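Local structure of short chain dehydrogenase (Mycobacterium smegmatis, 3UCX) at residues Thr176-Gly179 against Glu180-Ile183; Leu125-Ile128 against Gln129-Pro133; Ser165-Leu168 against Ala169-Gln172. The protein probably works as an oxidoreductase of the short-chain dehydrogenase family, built on a Rossmann-type fold and assembled from four chains. All coordinates share one frame; numbering follows the deposited sequence.

Interaction 1: residues Thr176-Gly179 against Glu180-Ile183; sequences TELG and EKGI
A Schellman motif closes helix 158-179, and here Leu178 meets Lys181, Gly182 and Ile183 as the chain turns toward strand 184-190. Leu178 O accepts Ile183 N at 3.3 Å, with the donor standing 41° out of the carbonyl plane. Lys181 N reaches the same oxygen in a weak, more bent bond. Gly179 and Gly182 are the ends of a type I beta turn, and Gly182 N bonds Gly179 O at 2.9 Å. Gly182 takes a positive phi of 81°, which brings Ile183 back beside the last turn. There Ile183 CB packs on Leu178 CB at 3.9 Å. This is the hydrophobic contact that often accompanies the motif. The Lys181 chain slants across the end of Leu178 as far as CE, which lies 4.0 Å from Leu178 CD2. A bend there (chi4 -102°) turns NZ, which forms a salt bridge with Glu136. Glu177 OE2 and OE1 accept hydrogen bonds from the backbone N of Lys156 and of Phe105 of the third subunit. The carbonyls of Leu178 and Gly179 are thus taken up by N-H groups of the turn itself, and the buried Leu178 and Ile183 seal the helix end.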
loop_
_atom_site.group_PDB
_atom_site.type_symbol
_atom_site.label_atom_id
_atom_site.label_comp_id
_atom_site.label_asym_id
_atom_site.label_seq_id
_atom_site.Cartn_x
_atom_site.Cartn_y
_atom_site.Cartn_z
ATOM N N THR A 176 17.113 5.579 1.112
ATOM C CA THR A 176 18.026 4.685 0.412
ATOM C C THR A 176 19.367 5.381 0.204
ATOM O O THR A 176 20.432 4.805 0.525
ATOM C CB THR A 176 17.444 4.227 -0.928
ATOM O OG1 THR A 176 16.186 3.608 -0.672
ATOM C CG2 THR A 176 18.386 3.229 -1.657
ATOM N N GLU A 177 19.316 6.596 -0.333
ATOM C CA GLU A 177 20.521 7.290 -0.758
ATOM C C GLU A 177 21.392 7.787 0.391
ATOM O O GLU A 177 22.618 7.834 0.266
ATOM C CB GLU A 177 20.177 8.413 -1.733
ATOM C CG GLU A 177 19.636 7.848 -3.046
ATOM C CD GLU A 177 19.386 8.880 -4.132
ATOM O OE1 GLU A 177 19.456 10.099 -3.852
ATOM O OE2 GLU A 177 19.066 8.435 -5.277
ATOM N N LEU A 178 20.789 8.187 1.493
ATOM C CA LEU A 178 21.539 8.669 2.619
ATOM C C LEU A 178 21.832 7.560 3.640
ATOM O O LEU A 178 22.679 7.745 4.492
ATOM C CB LEU A 178 20.836 9.848 3.276
ATOM C CG LEU A 178 20.495 11.056 2.405
ATOM C CD1 LEU A 178 19.798 12.128 3.235
ATOM C CD2 LEU A 178 21.783 11.596 1.759
ATOM N N GLY A 179 21.149 6.412 3.529
ATOM C CA GLY A 179 21.351 5.289 4.442
ATOM C C GLY A 179 22.784 4.746 4.461
ATOM O O GLY A 179 23.270 4.319 5.485
ATOM N N GLU A 180 23.480 4.797 3.345
ATOM C CA GLU A 180 24.869 4.336 3.363
ATOM C C GLU A 180 25.805 5.238 4.158
ATOM O O GLU A 180 26.833 4.770 4.658
ATOM C CB GLU A 180 25.410 4.068 1.958
ATOM C CG GLU A 180 25.439 2.565 1.696
ATOM C CD GLU A 180 26.025 2.205 0.347
ATOM O OE1 GLU A 180 26.427 3.130 -0.403
ATOM O OE2 GLU A 180 26.079 0.993 0.046
ATOM N N LYS A 181 25.406 6.486 4.359
ATOM C CA LYS A 181 26.111 7.377 5.272
ATOM C C LYS A 181 25.634 7.264 6.728
ATOM O O LYS A 181 26.115 7.987 7.588
ATOM C CB LYS A 181 25.906 8.794 4.816
ATOM C CG LYS A 181 26.424 9.069 3.430
ATOM C CD LYS A 181 26.011 10.494 3.146
ATOM C CE LYS A 181 25.749 10.780 1.701
ATOM N NZ LYS A 181 26.911 11.474 1.183
ATOM N N GLY A 182 24.691 6.363 6.989
ATOM C CA GLY A 182 24.160 6.138 8.318
ATOM C C GLY A 182 23.106 7.153 8.716
ATOM O O GLY A 182 22.787 7.249 9.905
ATOM N N ILE A 183 22.568 7.907 7.750
ATOM C CA ILE A 183 21.547 8.932 8.029
ATOM C C ILE A 183 20.159 8.282 7.838
ATOM O O ILE A 183 19.911 7.693 6.798
ATOM C CB ILE A 183 21.668 10.154 7.094
ATOM C CG1 ILE A 183 23.036 10.859 7.283
ATOM C CG2 ILE A 183 20.540 11.155 7.306
ATOM C CD1 ILE A 183 23.336 11.821 6.144
#

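Interaction 2: residues Leu125-Ile128 against Gln129-Pro133; sequences LRLI and QGFTP
Leu125 meets Gln129 one turn further along helix 110-130. Leu125 O takes Gln129 N at 2.8 Å in a nearly straight bond. With chi1 at -176°, CG of Leu125 stands opposite its backbone N, and the isobutyl group lies beside the Gln129 amide. Leu125 CD1 is 3.6 Å from Gln129 NE2, a van der Waals contact of a methyl group with the amide. Gln129 also touches Ala106 of the third subunit. Arg126 O accepts Gly130 N at 2.9 Å. The Arg126 side chain forms a salt bridge with Asp72. Leu127 O receives Phe131 N at 3.0 Å, the last i to i+4 backbone bond before the chain leaves helical geometry. The two side chains run alongside each other. Leu127 CD1 meets the Phe131 ring at its edge and in its plane, 3.7 Å from Phe131 CE2. Ile128 O is held by a side chain: Thr132 OG1 donates to it at 2.8 Å, from 39° above the carbonyl plane. That bond joins the end of helix 110-130 to the first turn of helix 132-138. Phe131, between them, is the N-cap of the second helix. Leu127 and Phe131 pack on helix 72-85 and strand 91-94, while Leu125 and Ile128 pack on helix 158-179.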
loop_
_atom_site.group_PDB
_atom_site.type_symbol
_atom_site.label_atom_id
_atom_site.label_comp_id
_atom_site.label_asym_id
_atom_site.label_seq_id
_atom_site.Cartn_x
_atom_site.Cartn_y
_atom_site.Cartn_z
ATOM N N LEU A 125 14.164 19.386 0.330
ATOM C CA LEU A 125 15.377 18.756 -0.253
ATOM C C LEU A 125 16.592 19.670 -0.034
ATOM O O LEU A 125 17.666 19.220 0.382
ATOM C CB LEU A 125 15.211 18.506 -1.741
ATOM C CG LEU A 125 16.346 17.760 -2.464
ATOM C CD1 LEU A 125 16.704 16.460 -1.748
ATOM C CD2 LEU A 125 15.990 17.520 -3.930
ATOM N N ARG A 126 16.417 20.957 -0.317
ATOM C CA ARG A 126 17.493 21.937 -0.124
ATOM C C ARG A 126 18.027 21.911 1.305
ATOM O O ARG A 126 19.245 21.895 1.520
ATOM C CB ARG A 126 16.995 23.340 -0.488
ATOM C CG ARG A 126 18.030 24.218 -1.134
ATOM C CD ARG A 126 17.489 25.610 -1.496
ATOM N NE ARG A 126 17.225 25.736 -2.932
ATOM C CZ ARG A 126 16.035 25.649 -3.511
ATOM N NH1 ARG A 126 14.944 25.445 -2.798
ATOM N NH2 ARG A 126 15.932 25.789 -4.828
ATOM N N LEU A 127 17.127 21.877 2.277
ATOM C CA LEU A 127 17.508 21.754 3.692
ATOM C C LEU A 127 18.284 20.500 4.001
ATOM O O LEU A 127 19.305 20.546 4.676
ATOM C CB LEU A 127 16.279 21.745 4.608
ATOM C CG LEU A 127 15.970 23.015 5.357
ATOM C CD1 LEU A 127 17.170 23.463 6.198
ATOM C CD2 LEU A 127 15.635 24.011 4.267
ATOM N N ILE A 128 17.750 19.370 3.555
ATOM C CA ILE A 128 18.358 18.076 3.800
ATOM C C ILE A 128 19.749 18.044 3.185
ATOM O O ILE A 128 20.686 17.584 3.830
ATOM C CB ILE A 128 17.491 16.909 3.293
ATOM C CG1 ILE A 128 16.192 16.800 4.149
ATOM C CG2 ILE A 128 18.282 15.608 3.302
ATOM C CD1 ILE A 128 15.047 16.039 3.507
ATOM N N GLN A 129 19.880 18.532 1.954
ATOM C CA GLN A 129 21.168 18.539 1.274
ATOM C C GLN A 129 22.166 19.461 1.965
ATOM O O GLN A 129 23.339 19.085 2.165
ATOM C CB GLN A 129 20.990 18.906 -0.203
ATOM C CG GLN A 129 20.242 17.806 -0.950
ATOM C CD GLN A 129 20.093 18.016 -2.447
ATOM O OE1 GLN A 129 20.085 19.159 -2.938
ATOM N NE2 GLN A 129 19.959 16.906 -3.185
ATOM N N GLY A 130 21.702 20.657 2.352
ATOM C CA GLY A 130 22.527 21.610 3.075
ATOM C C GLY A 130 23.112 21.044 4.353
ATOM O O GLY A 130 24.274 21.298 4.685
ATOM N N PHE A 131 22.302 20.273 5.064
ATOM C CA PHE A 131 22.733 19.642 6.301
ATOM C C PHE A 131 23.246 18.212 6.160
ATOM O O PHE A 131 23.516 17.562 7.155
ATOM C CB PHE A 131 21.602 19.744 7.336
ATOM C CG PHE A 131 21.484 21.128 7.939
ATOM C CD1 PHE A 131 22.498 21.641 8.714
ATOM C CD2 PHE A 131 20.372 21.914 7.705
ATOM C CE1 PHE A 131 22.404 22.902 9.274
ATOM C CE2 PHE A 131 20.259 23.170 8.263
ATOM C CZ PHE A 131 21.281 23.678 9.037
ATOM N N THR A 132 23.433 17.728 4.936
ATOM C CA THR A 132 23.949 16.372 4.765
ATOM C C THR A 132 25.349 16.215 5.369
ATOM O O THR A 132 25.599 15.219 6.065
ATOM C CB THR A 132 23.862 15.879 3.311
ATOM O OG1 THR A 132 22.491 15.641 2.967
ATOM C CG2 THR A 132 24.699 14.592 3.068
ATOM N N PRO A 133 26.256 17.198 5.156
ATOM C CA PRO A 133 27.557 17.028 5.758
ATOM C C PRO A 133 27.522 16.908 7.290
ATOM O O PRO A 133 28.211 16.049 7.875
ATOM C CB PRO A 133 28.320 18.279 5.287
ATOM C CG PRO A 133 27.718 18.581 3.963
ATOM C CD PRO A 133 26.256 18.291 4.163
#

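Interaction 3: residues Ser165-Leu168 against Ala169-Gln172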
loop_
_atom_site.group_PDB
_atom_site.type_symbol
_atom_site.label_atom_id
_atom_site.label_comp_id
_atom_site.label_asym_id
_atom_site.label_seq_id
_atom_site.Cartn_x
_atom_site.Cartn_y
_atom_site.Cartn_z
ATOM N N SER A 165 2.689 13.849 -1.791
ATOM C CA SER A 165 3.048 12.567 -2.385
ATOM C C SER A 165 4.434 12.618 -3.013
ATOM O O SER A 165 5.216 11.686 -2.870
ATOM C CB SER A 165 2.018 12.155 -3.414
ATOM O OG SER A 165 0.780 11.872 -2.743
ATOM N N ALA A 166 4.733 13.701 -3.704
ATOM C CA ALA A 166 6.069 13.894 -4.261
ATOM C C ALA A 166 7.096 13.926 -3.102
ATOM O O ALA A 166 8.174 13.313 -3.191
ATOM C CB ALA A 166 6.138 15.185 -5.097
ATOM N N LEU A 167 6.744 14.600 -2.002
ATOM C CA LEU A 167 7.609 14.663 -0.824
ATOM C C LEU A 167 7.840 13.283 -0.208
ATOM O O LEU A 167 8.958 12.958 0.198
ATOM C CB LEU A 167 7.047 15.632 0.215
ATOM C CG LEU A 167 7.680 15.609 1.623
ATOM C CD1 LEU A 167 9.158 16.033 1.631
ATOM C CD2 LEU A 167 6.866 16.473 2.582
ATOM N N LEU A 168 6.778 12.485 -0.101
ATOM C CA LEU A 168 6.869 11.131 0.465
ATOM C C LEU A 168 7.788 10.249 -0.388
ATOM O O LEU A 168 8.686 9.552 0.129
ATOM C CB LEU A 168 5.479 10.503 0.614
ATOM C CG LEU A 168 5.419 9.099 1.233
ATOM C CD1 LEU A 168 6.099 9.065 2.607
ATOM C CD2 LEU A 168 3.977 8.563 1.256
ATOM N N ALA A 169 7.595 10.327 -1.697
ATOM C CA ALA A 169 8.409 9.566 -2.637
ATOM C C ALA A 169 9.899 9.978 -2.484
ATOM O O ALA A 169 10.779 9.135 -2.335
ATOM C CB ALA A 169 7.928 9.797 -4.059
ATOM N N MET A 170 10.152 11.281 -2.468
ATOM C CA MET A 170 11.498 11.807 -2.270
ATOM C C MET A 170 12.106 11.345 -0.941
ATOM O O MET A 170 13.316 11.002 -0.875
ATOM C CB MET A 170 11.470 13.326 -2.311
ATOM C CG MET A 170 12.841 13.977 -2.250
ATOM S SD MET A 170 12.688 15.755 -2.116
ATOM C CE MET A 170 12.273 15.975 -0.395
ATOM N N SER A 171 11.289 11.363 0.118
ATOM C CA SER A 171 11.745 10.952 1.434
ATOM C C SER A 171 12.186 9.497 1.444
ATOM O O SER A 171 13.157 9.114 2.121
ATOM C CB SER A 171 10.634 11.177 2.470
ATOM O OG SER A 171 10.256 12.561 2.532
ATOM N N GLN A 172 11.448 8.679 0.718
ATOM C CA GLN A 172 11.745 7.272 0.611
ATOM C C GLN A 172 13.064 7.014 -0.145
ATOM O O GLN A 172 13.925 6.273 0.332
ATOM C CB GLN A 172 10.573 6.549 -0.049
ATOM C CG GLN A 172 9.352 6.443 0.886
ATOM C CD GLN A 172 8.136 5.878 0.210
ATOM O OE1 GLN A 172 8.044 5.888 -1.020
ATOM N NE2 GLN A 172 7.168 5.368 1.014
#
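Ala169 N is hydrogen-bonded to Ser165 O, 3.0 Å away, within helix 158-179. The methyl group rests over the preceding turn, with Ala169 CB 3.5 Å from Ser165 O. Ala169 also touches Ser165 of the third subunit. Met170 N follows with a bond to Ala166 O. The Met170 chain is extended as far as SD, then bends at its last torsion (chi3 78°), and Met170 CE comes to 3.7 Å from Leu167 CD1. The two side chains meet at a slant, by their methyl ends. Ser171 grips Leu167 O twice. Ser171 N bonds Leu167 O at 2.8 Å and Ser171 OG bonds it at 2.7 Å, from opposite faces of the carbonyl plane. OG sits beside its own backbone N (chi1 -60°), which places the hydroxyl over the previous turn. The buried hydroxyl thus spends its proton on the helix, and it is also hydrogen-bonded to Asn144 ND2. Gln172 N bonds Leu168 O at 3.0 Å. Gln172 CG lies 3.3 Å from Leu168 O, and Gln172 NE2 ends 4.1 Å from Leu168 CG. The helix is the crossover of the beta-alpha-beta unit formed with strands 141-145 and 184-190. Ala166, Leu167 and Met170 pack on helix 110-130, and Leu168 and Ser171 pack on Ser187 of strand 184-190.

Along the chain the order is interaction 2, interaction 3, interaction 1. Interactions 3 and 1 share helix 158-179, its middle and its end, with centres about 16 Å apart. Interaction 2 is on the adjacent helix 110-130 and the start of helix 132-138. Its centre is about 13 Å from that of interaction 1 and about 15 Å from that of interaction 3. The helices touch at both places: Leu125 CB lies 3.8 Å from Met170 SD, and Ile128 CG2 lies 3.8 Å from Leu178 CD1. All three contacts also reach the third subunit, consistent with the helix pair that forms subunit interfaces in tetrameric short-chain dehydrogenases.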